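Local coordinates for pyoverdine biosynthesis protein PvcB (Pseudomonas aeruginosa, PDB 3EAT) that probably catalyses the iron(II)- and 2-oxoglutarate-dependent oxidation of tyrosine isonitrile during biosynthesis of paerucumarin, an isocyano derivative of tyrosine, at residues R196-P201 with S212-D217. Sequence-based numbering, arbitrary orientation.
Sequences RFCEPP and SEFHYD
The hydroxyl of Tyr216 reaches from strand 214-217 to the backbone of the loop 196-201, where OH donates a weak hydrogen bond to Cys198 O at 3.0 Å. Tyrosine suits the place because its ring spans the gap between the two backbones and ends in a donor. The carbonyl lies near the ring plane, at its edge; Pro200 CD also lies near that plane, on the other side of the hydroxyl, 3.3 Å from Tyr216 OH.

The remaining contacts are apolar. The side chains of Phe197 and Tyr216 cross at about a right angle, Phe197 CE1 coming 3.4 Å from Tyr216 OH; Phe197 also leans on Leu228 of helix 224-235. Two residues along the strand, Phe214 turns its ring to the loop, its CG anti to the carbonyl carbon (chi1 -54°). Pro200 CA sits over one face of this ring, offset toward the rim, and Pro200 CB is 4.0 Å from Phe214 CD1. The compact, rigid prolines have no backbone N-H to bury, and Pro201 CD touches Phe214 CE1. Cys198 SG makes an oblique sulfur-aromatic contact, 3.8 Å from Phe214 CE2.

Cys198 also touches His112, a probable ligand of the catalytic iron, so in this TauD/TfdA-family dioxygenase the contact joins a loop beside the metal site to an outer strand of the three-stranded antiparallel sheet. Its chemistry is mainly apolar, with one weak hydrogen bond as its polar element.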
# COMPACT_ATOMS: atom_id res chain seq x y z
N ARG A 196 -12.06 18.24 -17.43
CA ARG A 196 -11.85 17.59 -18.72
C ARG A 196 -12.03 18.66 -19.79
O ARG A 196 -13.09 19.25 -19.93
CB ARG A 196 -12.78 16.39 -18.93
CG ARG A 196 -12.63 15.26 -17.91
CD ARG A 196 -11.35 14.44 -18.08
NE ARG A 196 -10.20 15.06 -17.43
CZ ARG A 196 -9.00 14.49 -17.30
NH1 ARG A 196 -8.76 13.26 -17.78
NH2 ARG A 196 -8.02 15.14 -16.67
N PHE A 197 -10.96 18.90 -20.53
CA PHE A 197 -10.90 19.99 -21.48
C PHE A 197 -9.90 19.56 -22.53
O PHE A 197 -8.80 19.15 -22.20
CB PHE A 197 -10.43 21.27 -20.75
CG PHE A 197 -10.08 22.44 -21.65
CD1 PHE A 197 -10.97 22.89 -22.63
CD2 PHE A 197 -8.88 23.12 -21.48
CE1 PHE A 197 -10.64 23.99 -23.45
CE2 PHE A 197 -8.55 24.23 -22.28
CZ PHE A 197 -9.43 24.66 -23.26
N CYS A 198 -10.32 19.62 -23.78
CA CYS A 198 -9.38 19.46 -24.88
C CYS A 198 -9.13 20.84 -25.49
O CYS A 198 -10.04 21.46 -26.02
CB CYS A 198 -9.93 18.47 -25.90
SG CYS A 198 -8.77 18.11 -27.20
N GLU A 199 -7.90 21.33 -25.37
CA GLU A 199 -7.58 22.70 -25.76
C GLU A 199 -7.41 22.82 -27.28
O GLU A 199 -6.74 22.00 -27.89
CB GLU A 199 -6.31 23.17 -25.04
CG GLU A 199 -5.85 24.59 -25.37
CD GLU A 199 -4.46 24.88 -24.81
OE1 GLU A 199 -3.70 23.92 -24.55
OE2 GLU A 199 -4.12 26.08 -24.64
N PRO A 200 -8.03 23.85 -27.90
CA PRO A 200 -7.77 24.10 -29.32
C PRO A 200 -6.42 24.79 -29.54
O PRO A 200 -5.94 25.50 -28.65
CB PRO A 200 -8.92 25.02 -29.74
CG PRO A 200 -9.30 25.72 -28.49
CD PRO A 200 -9.01 24.80 -27.34
N PRO A 201 -5.80 24.58 -30.72
CA PRO A 201 -4.60 25.33 -31.13
C PRO A 201 -4.89 26.81 -31.40
O PRO A 201 -4.00 27.66 -31.24
CB PRO A 201 -4.18 24.63 -32.42
CG PRO A 201 -5.46 23.99 -32.93
CD PRO A 201 -6.20 23.58 -31.73
N SER A 212 -12.91 24.61 -36.20
CA SER A 212 -14.11 23.97 -36.73
C SER A 212 -14.44 22.62 -36.07
O SER A 212 -15.56 22.12 -36.19
CB SER A 212 -14.02 23.81 -38.26
N GLU A 213 -13.46 22.04 -35.37
CA GLU A 213 -13.63 20.72 -34.72
C GLU A 213 -13.77 20.77 -33.18
O GLU A 213 -13.88 19.73 -32.53
CB GLU A 213 -12.50 19.77 -35.14
N PHE A 214 -13.78 21.99 -32.61
CA PHE A 214 -13.90 22.19 -31.15
C PHE A 214 -14.99 23.21 -30.80
O PHE A 214 -14.78 24.42 -30.93
CB PHE A 214 -12.56 22.67 -30.55
CG PHE A 214 -11.39 21.78 -30.86
CD1 PHE A 214 -10.52 22.09 -31.91
CD2 PHE A 214 -11.13 20.65 -30.09
CE1 PHE A 214 -9.43 21.26 -32.21
CE2 PHE A 214 -10.04 19.81 -30.38
CZ PHE A 214 -9.19 20.12 -31.43
N HIS A 215 -16.14 22.73 -30.34
CA HIS A 215 -17.25 23.63 -29.95
C HIS A 215 -17.49 23.62 -28.44
O HIS A 215 -17.22 22.62 -27.77
CB HIS A 215 -18.54 23.28 -30.72
CG HIS A 215 -18.32 23.02 -32.18
ND1 HIS A 215 -18.62 21.81 -32.78
CD2 HIS A 215 -17.80 23.80 -33.16
CE1 HIS A 215 -18.31 21.86 -34.06
NE2 HIS A 215 -17.80 23.06 -34.32
N TYR A 216 -18.00 24.73 -27.90
CA TYR A 216 -18.26 24.83 -26.46
C TYR A 216 -19.69 25.24 -26.12
O TYR A 216 -20.06 26.40 -26.25
CB TYR A 216 -17.21 25.72 -25.77
CG TYR A 216 -15.81 25.18 -25.94
CD1 TYR A 216 -14.97 25.69 -26.93
CD2 TYR A 216 -15.34 24.13 -25.15
CE1 TYR A 216 -13.69 25.18 -27.12
CE2 TYR A 216 -14.06 23.61 -25.33
CZ TYR A 216 -13.24 24.14 -26.32
OH TYR A 216 -11.97 23.65 -26.52
N ASP A 217 -20.47 24.26 -25.66
CA ASP A 217 -21.89 24.43 -25.34
C ASP A 217 -22.14 25.00 -23.95
O ASP A 217 -21.20 25.22 -23.19
CB ASP A 217 -22.61 23.09 -25.47
CG ASP A 217 -22.38 22.44 -26.81
OD1 ASP A 217 -21.92 23.14 -27.73
OD2 ASP A 217 -22.65 21.24 -26.95